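Major pollen allergen Pla l 1 (Plantago lanceolata, PDB 4Z8W) is a secreted plantain pollen allergen of the Ole e 1 family that binds zinc, its physiological role in pollen being otherwise unsettled. Local coordinates at residues V38-K43 against Y51-E56; D73-L78 against I97-V102. All coordinates share one frame; numbering follows the deposited sequence. Where two conformers were deposited one is given.

Contact 1 of 2, residues V38-K43 against Y51-E56; sequences VQLDCK and YSIGGE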
# COMPACT_ATOMS: atom_id res chain seq x y z
N VAL A 38 -1.89 -6.93 -0.43
CA VAL A 38 -2.25 -5.60 -0.92
C VAL A 38 -3.02 -5.75 -2.25
O VAL A 38 -3.03 -6.82 -2.87
CB VAL A 38 -1.01 -4.68 -1.06
CG1 VAL A 38 -0.19 -4.57 0.25
CG2 VAL A 38 -0.08 -5.21 -2.14
N GLN A 39 -3.69 -4.71 -2.69
CA GLN A 39 -4.35 -4.77 -3.97
C GLN A 39 -4.29 -3.41 -4.67
O GLN A 39 -4.63 -2.37 -4.05
CB GLN A 39 -5.82 -5.17 -3.76
CG GLN A 39 -6.63 -5.31 -5.04
CD GLN A 39 -7.95 -5.99 -4.77
OE1 GLN A 39 -7.97 -7.07 -4.16
NE2 GLN A 39 -9.05 -5.34 -5.16
N LEU A 40 -3.80 -3.45 -5.90
CA LEU A 40 -3.91 -2.33 -6.91
C LEU A 40 -5.27 -2.31 -7.62
O LEU A 40 -5.71 -3.34 -8.16
CB LEU A 40 -2.74 -2.40 -7.91
CG LEU A 40 -2.95 -1.42 -9.13
CD1 LEU A 40 -2.81 0.04 -8.69
CD2 LEU A 40 -2.04 -1.69 -10.34
N ASP A 41 -6.00 -1.20 -7.55
CA ASP A 41 -7.27 -1.00 -8.25
C ASP A 41 -7.20 0.28 -9.04
O ASP A 41 -6.82 1.34 -8.48
CB ASP A 41 -8.44 -0.86 -7.24
CG ASP A 41 -8.64 -2.14 -6.40
OD1 ASP A 41 -8.73 -3.22 -6.99
OD2 ASP A 41 -8.63 -2.08 -5.16
N CYS A 42 -7.57 0.20 -10.32
CA CYS A 42 -7.57 1.37 -11.24
C CYS A 42 -8.97 1.45 -11.84
O CYS A 42 -9.53 0.43 -12.30
CB CYS A 42 -6.59 1.22 -12.41
SG CYS A 42 -4.86 0.92 -12.02
N LYS A 43 -9.52 2.65 -11.86
CA LYS A 43 -10.83 2.89 -12.48
C LYS A 43 -10.70 3.27 -13.93
O LYS A 43 -11.65 3.09 -14.71
CB LYS A 43 -11.57 3.97 -11.74
CG LYS A 43 -11.75 3.59 -10.28
CD LYS A 43 -12.47 4.67 -9.51
CE LYS A 43 -12.79 4.10 -8.14
NZ LYS A 43 -13.34 5.15 -7.25
N TYR A 51 -9.66 -2.47 -13.43
CA TYR A 51 -8.41 -3.24 -13.54
C TYR A 51 -7.90 -3.34 -12.13
O TYR A 51 -7.80 -2.29 -11.43
CB TYR A 51 -7.40 -2.54 -14.43
CG TYR A 51 -6.04 -3.19 -14.55
CD1 TYR A 51 -5.83 -4.19 -15.47
CD2 TYR A 51 -4.95 -2.78 -13.75
CE1 TYR A 51 -4.60 -4.80 -15.64
CE2 TYR A 51 -3.70 -3.41 -13.88
CZ TYR A 51 -3.54 -4.44 -14.84
OH TYR A 51 -2.32 -5.08 -15.04
N SER A 52 -7.60 -4.57 -11.72
CA SER A 52 -7.21 -4.89 -10.34
C SER A 52 -6.13 -5.93 -10.34
O SER A 52 -6.19 -6.81 -11.17
CB SER A 52 -8.38 -5.48 -9.57
OG SER A 52 -9.17 -4.45 -9.03
N ILE A 53 -5.15 -5.80 -9.45
CA ILE A 53 -4.11 -6.83 -9.28
C ILE A 53 -3.66 -6.92 -7.80
O ILE A 53 -3.50 -5.88 -7.14
CB ILE A 53 -2.95 -6.69 -10.24
CG1 ILE A 53 -1.72 -7.40 -9.69
CG2 ILE A 53 -2.68 -5.27 -10.59
CD1 ILE A 53 -0.45 -6.80 -10.18
N GLY A 54 -3.51 -8.16 -7.30
CA GLY A 54 -3.20 -8.45 -5.90
C GLY A 54 -1.81 -9.04 -5.79
O GLY A 54 -1.29 -9.51 -6.77
N GLY A 55 -1.15 -8.91 -4.63
CA GLY A 55 0.14 -9.59 -4.37
C GLY A 55 0.46 -9.49 -2.87
O GLY A 55 -0.29 -8.83 -2.08
N GLU A 56 1.56 -10.09 -2.51
CA GLU A 56 1.95 -10.27 -1.14
C GLU A 56 3.28 -9.63 -0.96
O GLU A 56 4.05 -9.51 -1.90
CB GLU A 56 2.06 -11.81 -0.81
CG GLU A 56 0.70 -12.46 -0.72
CD GLU A 56 0.66 -13.62 0.26
OE1 GLU A 56 1.74 -14.04 0.78
OE2 GLU A 56 -0.47 -14.09 0.51
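Leu40 and Ile53 face each other as a hydrogen-bonded pair of the antiparallel hairpin formed by strands 37-42 and 51-56, and their side chains make the tight part of the contact. CG of Leu40 stands anti to its backbone N (chi1 170°), and CD2 comes to 3.6 Å from Ile53 CG2. The same CD2 lies near the plane of the Tyr51 ring, at its edge. Cys42 SG also comes to that edge, 4.1 Å from Tyr51 CD2, a sulfur-aromatic contact made beside the ring rather than over it. Branched aliphatic groups, a half-cystine and a ring suit this side because it faces strand 62-68, where Leu40 meets Val67 and Ile53 meets Leu65; the Tyr51 hydroxyl is hydrogen-bonded to the backbone N of Val68. Val38 continues the apolar side opposite Gly55, which brings no side chain of its own.

The opposite side, carrying Gln39, Asp41, Ser52 and Gly54, is looser and more open to solvent. Here small and polar residues are at home. Asp41 OD1 accepts a firm hydrogen bond from Gln39 NE2 at 2.8 Å, on its syn lone pair and 13° out of the Gln39 amide plane. Ser52 OG also points to OD1, but is modelled too close for its bond to carry weight.

Between the two sides the backbones pair closely, Leu40 N to Ile53 O at 2.7 Å. The bond from Gly55 N to Val38 O is weak at 3.3 Å. The amide N-H of Gln39, with Lys77 as a weak, long ion pair on OD2, would probably favour the ionised form of Asp41, whereas the side chains of the apolar side meet across the strands through carbon and sulfur alone.

Contact 2 of 2, residues D73-L78 against I97-V102; sequences DCEIKL and IQTSKV. With ZN (zinc ion), chain B.
Glu75 and Thr99 meet obliquely where strand 74-78 runs beside segment 97-102. CG of Glu75 lies between the backbone N and the carbonyl carbon (chi1 70°), and the chain is extended beyond it. From the root outward, CB is 3.6 Å from Ser100 O and equally near Thr99 OG1; CG passes Thr99 OG1 and CB; CD comes to 3.1 Å from Thr99 OG1. At the tip OE1 approaches Thr99 CG2, while OE2 lies 3.4 Å from CE of Lys101, whose chain runs alongside in the same direction. Lys101 NZ stops short of a salt bridge with OE2 and instead donates to Thr99 OG1 at 3.2 Å. Long polar chains suit this side, since their carbons pack together and Lys101 is exposed.

Along the backbone, Ile76 and Ser100 exchange two hydrogen bonds, Ile76 N to Ser100 O being 2.8 Å. On the buried side Val102 offers a short branched group, CG1 packing against Cys74 CB and Ile76 CD1. A water carries the pairing on between Leu78 N and Gln98 O. Where segment 73-78 begins, Asp73 OD1 binds the zinc ion at 2.0 Å, with Asp45 as the metal's second protein ligand.

Strand 74-80 lies between strands 37-42 and 100-102. Ile76 and Val102 reach Val11 of strand 8-18, and small Ser100 suits the buried side because its OG is hydrogen-bonded to Lys118 O of strand 114-123.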
# COMPACT_ATOMS: atom_id res chain seq x y z
N ASP A 73 -6.22 6.58 -12.43
CA ASP A 73 -7.05 6.50 -11.23
C ASP A 73 -6.71 5.20 -10.54
O ASP A 73 -7.58 4.39 -10.24
CB ASP A 73 -8.57 6.57 -11.50
CG ASP A 73 -8.93 7.67 -12.47
OD1 ASP A 73 -8.43 8.78 -12.33
OD2 ASP A 73 -9.74 7.44 -13.37
N CYS A 74 -5.41 5.04 -10.25
CA CYS A 74 -4.91 3.83 -9.62
C CYS A 74 -4.50 4.06 -8.19
O CYS A 74 -3.80 5.07 -7.88
CB CYS A 74 -3.67 3.38 -10.38
SG CYS A 74 -4.02 2.95 -12.09
N GLU A 75 -4.79 3.09 -7.32
CA GLU A 75 -4.29 3.16 -5.98
C GLU A 75 -4.16 1.83 -5.31
O GLU A 75 -4.85 0.85 -5.69
CB GLU A 75 -5.10 4.14 -5.10
CG GLU A 75 -6.48 3.65 -4.79
CD GLU A 75 -7.42 4.81 -4.37
OE1 GLU A 75 -8.42 4.52 -3.71
OE2 GLU A 75 -7.19 5.98 -4.74
N ILE A 76 -3.25 1.78 -4.34
CA ILE A 76 -2.94 0.55 -3.61
C ILE A 76 -3.60 0.59 -2.22
O ILE A 76 -3.39 1.55 -1.43
CB ILE A 76 -1.43 0.25 -3.51
CG1 ILE A 76 -0.82 -0.01 -4.88
CG2 ILE A 76 -1.21 -1.09 -2.75
CD1 ILE A 76 -0.52 1.26 -5.63
N LYS A 77 -4.37 -0.47 -1.90
CA LYS A 77 -4.95 -0.61 -0.53
C LYS A 77 -4.45 -1.85 0.21
O LYS A 77 -4.10 -2.84 -0.42
CB LYS A 77 -6.50 -0.53 -0.56
CG LYS A 77 -7.21 -1.72 -1.24
CD LYS A 77 -8.74 -1.42 -1.29
CE LYS A 77 -9.53 -2.48 -2.05
NZ LYS A 77 -9.02 -3.85 -1.73
N LEU A 78 -4.36 -1.76 1.54
CA LEU A 78 -4.07 -2.96 2.36
C LEU A 78 -5.33 -3.83 2.31
O LEU A 78 -6.42 -3.31 2.20
CB LEU A 78 -3.87 -2.58 3.82
CG LEU A 78 -2.64 -1.71 4.11
CD1 LEU A 78 -2.59 -1.35 5.61
CD2 LEU A 78 -1.39 -2.40 3.62
N ILE A 97 -10.31 5.79 4.46
CA ILE A 97 -9.21 4.85 4.49
C ILE A 97 -8.04 5.40 3.66
O ILE A 97 -8.26 5.95 2.59
CB ILE A 97 -9.68 3.53 3.87
CG1 ILE A 97 -10.86 2.94 4.68
CG2 ILE A 97 -8.51 2.57 3.65
CD1 ILE A 97 -10.46 1.92 5.72
N GLN A 98 -6.81 5.24 4.11
CA GLN A 98 -5.64 5.74 3.33
C GLN A 98 -5.17 4.73 2.25
O GLN A 98 -4.99 3.55 2.54
CB GLN A 98 -4.48 6.04 4.28
CG GLN A 98 -3.21 6.66 3.68
CD GLN A 98 -2.07 6.62 4.69
OE1 GLN A 98 -2.28 6.87 5.88
NE2 GLN A 98 -0.86 6.27 4.24
N THR A 99 -4.96 5.19 1.01
CA THR A 99 -4.46 4.26 -0.02
C THR A 99 -3.23 4.97 -0.56
O THR A 99 -3.11 6.21 -0.40
CB THR A 99 -5.50 4.01 -1.15
OG1 THR A 99 -5.80 5.25 -1.74
CG2 THR A 99 -6.80 3.44 -0.61
N SER A 100 -2.33 4.22 -1.22
CA SER A 100 -1.17 4.80 -1.87
C SER A 100 -1.44 5.01 -3.35
O SER A 100 -1.67 4.06 -4.08
CB SER A 100 0.10 3.95 -1.65
OG SER A 100 0.47 4.09 -0.29
N LYS A 101 -1.32 6.26 -3.81
CA LYS A 101 -1.58 6.52 -5.20
C LYS A 101 -0.34 6.13 -6.01
O LYS A 101 0.80 6.20 -5.55
CB LYS A 101 -1.87 8.04 -5.41
CG LYS A 101 -3.34 8.41 -5.17
CD LYS A 101 -3.91 7.76 -3.95
CE LYS A 101 -5.18 8.46 -3.45
NZ LYS A 101 -5.04 8.38 -1.97
N VAL A 102 -0.56 5.83 -7.26
CA VAL A 102 0.55 5.54 -8.14
C VAL A 102 0.23 6.19 -9.47
O VAL A 102 -0.94 6.31 -9.87
CB VAL A 102 0.80 4.01 -8.31
CG1 VAL A 102 -0.42 3.29 -8.88
CG2 VAL A 102 2.06 3.70 -9.09
ZN ZN B . -9.19 10.03 -13.71
O HOH W 1 -5.21 0.67 2.90

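In the fold
From the N terminus, strand 8-18 comes first, in the other sheet. Contact 1 then closes the short hairpin loop between strands 37-42 and 51-56. The chain passes through strand 62-68, across the core, before returning as strand 74-80, and contact 2 closes the longer loop that ends at strand 100-102. The two closures follow in series, neither enclosing nor crossing the other. They become one sheet, ordered 51-56, 37-42, 74-80, 100-102, because strands 37-42 and 74-80 are neighbours, joined by backbone bonds and the Cys42-Cys74 disulfide. Their inner side chains reach strands 8-18, 62-68 and 114-123 of the second sheet.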